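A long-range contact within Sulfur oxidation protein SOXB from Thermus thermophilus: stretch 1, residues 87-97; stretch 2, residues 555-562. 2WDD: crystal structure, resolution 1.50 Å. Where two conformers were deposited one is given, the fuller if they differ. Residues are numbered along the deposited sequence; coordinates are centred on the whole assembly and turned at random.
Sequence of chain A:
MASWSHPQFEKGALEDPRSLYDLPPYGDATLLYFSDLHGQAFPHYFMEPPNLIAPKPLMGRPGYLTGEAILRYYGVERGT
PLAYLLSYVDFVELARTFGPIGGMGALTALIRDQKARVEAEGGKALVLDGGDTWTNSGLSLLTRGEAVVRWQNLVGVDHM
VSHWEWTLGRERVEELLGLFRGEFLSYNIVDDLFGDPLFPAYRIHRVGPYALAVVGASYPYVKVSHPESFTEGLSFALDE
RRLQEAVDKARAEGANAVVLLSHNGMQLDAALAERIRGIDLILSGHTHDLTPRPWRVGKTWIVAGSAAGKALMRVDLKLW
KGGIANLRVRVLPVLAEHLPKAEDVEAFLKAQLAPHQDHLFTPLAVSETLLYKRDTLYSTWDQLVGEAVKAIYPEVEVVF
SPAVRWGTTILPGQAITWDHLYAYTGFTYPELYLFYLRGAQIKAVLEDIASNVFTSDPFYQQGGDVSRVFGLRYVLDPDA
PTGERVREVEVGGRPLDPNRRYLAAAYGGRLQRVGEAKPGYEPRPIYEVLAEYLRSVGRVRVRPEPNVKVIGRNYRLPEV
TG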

# COMPACT_ATOMS: atom_id res chain seq x y z
N SER A 87 6.19 -13.10 -4.68
CA SER A 87 6.39 -12.84 -6.10
C SER A 87 5.17 -13.17 -6.96
O SER A 87 4.31 -13.97 -6.55
CB SER A 87 7.56 -13.74 -6.53
OG SER A 87 7.81 -13.72 -7.93
N TYR A 88 5.11 -12.61 -8.17
CA TYR A 88 4.03 -12.93 -9.11
C TYR A 88 4.28 -14.29 -9.77
O TYR A 88 3.39 -14.84 -10.41
CB TYR A 88 3.93 -11.86 -10.22
CG TYR A 88 5.09 -11.83 -11.20
CD1 TYR A 88 5.08 -12.58 -12.38
CD2 TYR A 88 6.20 -11.04 -10.95
CE1 TYR A 88 6.18 -12.56 -13.25
CE2 TYR A 88 7.27 -11.00 -11.80
CZ TYR A 88 7.26 -11.75 -12.94
OH TYR A 88 8.36 -11.66 -13.77
N VAL A 89 5.51 -14.82 -9.67
CA VAL A 89 5.82 -16.10 -10.31
C VAL A 89 4.87 -17.19 -9.82
O VAL A 89 4.65 -17.31 -8.62
CB VAL A 89 7.31 -16.47 -10.12
CG1 VAL A 89 7.60 -17.89 -10.61
CG2 VAL A 89 8.20 -15.46 -10.86
N ASP A 90 4.29 -17.95 -10.75
CA ASP A 90 3.35 -19.03 -10.43
C ASP A 90 2.12 -18.58 -9.67
O ASP A 90 1.45 -19.40 -9.03
CB ASP A 90 4.03 -20.16 -9.63
CG ASP A 90 5.34 -20.63 -10.25
OD1 ASP A 90 5.42 -20.74 -11.49
OD2 ASP A 90 6.26 -20.94 -9.47
N PHE A 91 1.79 -17.30 -9.73
CA PHE A 91 0.71 -16.79 -8.90
C PHE A 91 -0.61 -17.54 -8.91
O PHE A 91 -1.09 -17.94 -7.84
CB PHE A 91 0.48 -15.29 -9.07
CG PHE A 91 -0.56 -14.75 -8.13
CD1 PHE A 91 -0.24 -14.47 -6.81
CD2 PHE A 91 -1.87 -14.61 -8.54
CE1 PHE A 91 -1.20 -14.00 -5.93
CE2 PHE A 91 -2.85 -14.17 -7.66
CZ PHE A 91 -2.51 -13.85 -6.35
N VAL A 92 -1.24 -17.66 -10.07
CA VAL A 92 -2.54 -18.31 -10.09
C VAL A 92 -2.46 -19.73 -9.53
O VAL A 92 -3.30 -20.12 -8.71
CB VAL A 92 -3.19 -18.28 -11.47
CG1 VAL A 92 -4.48 -19.10 -11.46
CG2 VAL A 92 -3.45 -16.85 -11.91
N GLU A 93 -1.45 -20.48 -9.96
CA GLU A 93 -1.29 -21.85 -9.49
C GLU A 93 -1.16 -21.90 -7.97
O GLU A 93 -1.81 -22.71 -7.31
CB GLU A 93 -0.08 -22.52 -10.15
CG GLU A 93 -0.20 -22.65 -11.66
CD GLU A 93 0.86 -23.54 -12.27
OE1 GLU A 93 1.02 -24.69 -11.80
OE2 GLU A 93 1.51 -23.11 -13.24
N LEU A 94 -0.34 -21.01 -7.41
CA LEU A 94 -0.15 -20.98 -5.96
C LEU A 94 -1.38 -20.47 -5.21
O LEU A 94 -1.64 -20.89 -4.08
CB LEU A 94 1.11 -20.21 -5.58
CG LEU A 94 2.37 -20.86 -6.15
CD1 LEU A 94 3.62 -20.13 -5.67
CD2 LEU A 94 2.43 -22.35 -5.79
N ALA A 95 -2.14 -19.57 -5.83
CA ALA A 95 -3.36 -19.07 -5.20
C ALA A 95 -4.36 -20.23 -5.08
O ALA A 95 -5.07 -20.35 -4.07
CB ALA A 95 -3.94 -17.91 -6.02
N ARG A 96 -4.41 -21.08 -6.09
CA ARG A 96 -5.30 -22.24 -6.03
C ARG A 96 -4.80 -23.23 -4.98
O ARG A 96 -5.58 -23.91 -4.33
CB ARG A 96 -5.38 -22.95 -7.39
CG ARG A 96 -5.74 -22.03 -8.54
CD ARG A 96 -7.19 -22.15 -8.91
NE ARG A 96 -7.50 -21.39 -10.11
CZ ARG A 96 -8.48 -20.50 -10.20
NH1 ARG A 96 -9.25 -20.26 -9.14
NH2 ARG A 96 -8.68 -19.85 -11.33
N THR A 97 -3.48 -23.31 -4.83
CA THR A 97 -2.87 -24.26 -3.92
C THR A 97 -3.06 -23.92 -2.45
O THR A 97 -3.52 -24.76 -1.65
CB THR A 97 -1.36 -24.40 -4.26
OG1 THR A 97 -1.20 -24.92 -5.58
CG2 THR A 97 -0.63 -25.30 -3.25
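Stretch 2 555-562: YRLPEVTG

The C-terminal tail of the chain lies as an irregular, extended strip along a turn and the first helical residues of stretch 1, held by a salt bridge at its very end, two bridging waters in the middle and van der Waals packing around a tyrosine and a valine. The contact is modest, burying 384 Å² in all, yet it joins residues at least 466 positions apart in sequence.

Stretch 1 supplies a compact platform. Tyr88 to Phe91 form a type II beta turn, closed by the bond from Phe91 N to Tyr88 O at 3.0 Å, and the helix begins at Phe91. Stretch 2 has no regular helix or strand; from Arg556 to Glu559 its backbone angles are extended, and Val560 then breaks the run with phi/psi of -96/5. The two stretches run in the same general sense: Tyr88 lies nearest Pro558, with CA atoms 6.2 Å apart, and Val92 nearest Gly562, with CA atoms 6.1 Å apart.

At the turn, Tyr88 points its CA-to-CB bond toward the tail and has more of its surface covered by the tail than any other residue of stretch 1. Its long, flat ring reaches past several residues at once. Tyr88 CD1 lies 3.9 Å from Pro558 CA and 4.0 Å from Pro558 CB, an apolar contact suited to the compact proline ring, while Tyr88 CE1 is 4.0 Å from Leu557 O. The phenol oxygen ends over one face of the Arg556 guanidinium, with Tyr88 OH 3.0 Å from Arg556 CZ. This is packing rather than hydrogen bonding, because the N-H groups of a guanidinium lie in its plane and cannot aim at an atom above it. Arg556 NH1 and NH2 find their hydrogen bonds elsewhere in the structure.

Between the tyrosine and the helix, water completes the fit. One molecule donates to Tyr88 O at 2.7 Å and accepts from Glu559 N at 3.0 Å; a second accepts from Val92 N at 3.0 Å and donates to Glu559 O at 2.8 Å. Both polar backbone groups of Glu559 are thus linked to stretch 1 without direct backbone pairing.

Val92 then presents a short, branched side chain to the tail backbone. Val92 CG2 lies 3.7 Å from Glu559 O, Val92 CB 3.8 Å from Thr561 O, and Val92 CG1 3.4 Å from Gly562 OXT. Glycine suits the last position: an ideal CB would stand only 3.4 Å from Val92 CG1 and, at this backbone conformation, would also jam against the preceding carbonyl oxygen.

One helical turn beyond Val92, Arg96 reaches the chain terminus. Arg96 NE donates to Gly562 OXT at 2.9 Å, forming the salt bridge, and Arg96 NH2 donates to Gly562 O at 2.8 Å. The N-H...O angles of 173° and 171° are nearly straight, so the planar guanidinium meets the carboxylate edge-on in a two-pronged grip. Arginine suits this task because its charge and its in-plane donors match the two oxygens of a terminal carboxylate.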

# COMPACT_ATOMS: atom_id res chain seq x y z
N TYR A 555 10.24 -6.04 -19.88
CA TYR A 555 8.97 -5.78 -19.23
C TYR A 555 8.28 -7.13 -19.01
O TYR A 555 8.09 -7.89 -19.95
CB TYR A 555 8.10 -4.85 -20.07
CG TYR A 555 6.85 -4.49 -19.33
CD1 TYR A 555 6.88 -3.56 -18.29
CD2 TYR A 555 5.69 -5.24 -19.50
CE1 TYR A 555 5.74 -3.30 -17.53
CE2 TYR A 555 4.55 -4.99 -18.74
CZ TYR A 555 4.59 -4.02 -17.75
OH TYR A 555 3.49 -3.80 -16.95
N ARG A 556 7.97 -7.44 -17.76
CA ARG A 556 7.42 -8.76 -17.44
C ARG A 556 5.91 -8.79 -17.24
O ARG A 556 5.32 -7.83 -16.76
CB ARG A 556 8.09 -9.35 -16.19
CG ARG A 556 9.61 -9.44 -16.29
CD ARG A 556 10.00 -10.48 -17.34
NE ARG A 556 9.41 -11.78 -17.03
CZ ARG A 556 9.94 -12.64 -16.16
NH1 ARG A 556 11.08 -12.36 -15.55
NH2 ARG A 556 9.33 -13.79 -15.91
N LEU A 557 5.32 -9.94 -17.54
CA LEU A 557 3.90 -10.16 -17.33
C LEU A 557 3.68 -11.47 -16.59
O LEU A 557 4.41 -12.45 -16.78
CB LEU A 557 3.16 -10.24 -18.65
CG LEU A 557 3.03 -8.93 -19.44
CD1 LEU A 557 2.46 -9.25 -20.82
CD2 LEU A 557 2.12 -7.94 -18.71
N PRO A 558 2.62 -11.53 -15.80
CA PRO A 558 2.33 -12.80 -15.12
C PRO A 558 1.52 -13.71 -16.04
O PRO A 558 1.11 -13.31 -17.12
CB PRO A 558 1.40 -12.35 -13.98
CG PRO A 558 0.64 -11.20 -14.60
CD PRO A 558 1.66 -10.47 -15.44
N GLU A 559 1.29 -14.94 -15.58
CA GLU A 559 0.44 -15.89 -16.31
C GLU A 559 -0.97 -15.56 -15.85
O GLU A 559 -1.26 -15.58 -14.65
CB GLU A 559 0.80 -17.33 -15.92
CG GLU A 559 -0.22 -18.35 -16.37
CD GLU A 559 -0.36 -18.40 -17.88
OE1 GLU A 559 0.66 -18.62 -18.56
OE2 GLU A 559 -1.49 -18.22 -18.38
N VAL A 560 -1.84 -15.20 -16.79
CA VAL A 560 -3.19 -14.79 -16.44
C VAL A 560 -4.30 -15.83 -16.54
O VAL A 560 -5.46 -15.49 -16.33
CB VAL A 560 -3.58 -13.49 -17.16
CG1 VAL A 560 -2.54 -12.41 -16.90
CG2 VAL A 560 -3.74 -13.74 -18.65
N THR A 561 -3.94 -17.07 -16.83
CA THR A 561 -4.92 -18.15 -16.89
C THR A 561 -4.59 -19.18 -15.82
O THR A 561 -3.54 -19.11 -15.19
CB THR A 561 -4.97 -18.81 -18.29
OG1 THR A 561 -3.74 -19.50 -18.54
CG2 THR A 561 -5.17 -17.76 -19.37
N GLY A 562 -5.47 -20.17 -15.66
CA GLY A 562 -5.25 -21.22 -14.69
C GLY A 562 -6.27 -21.19 -13.57
O GLY A 562 -7.28 -20.46 -13.66
OXT GLY A 562 -6.06 -21.92 -12.58
O HOH W 1 2.50 -15.56 -12.90
O HOH W 2 0.09 -16.76 -12.56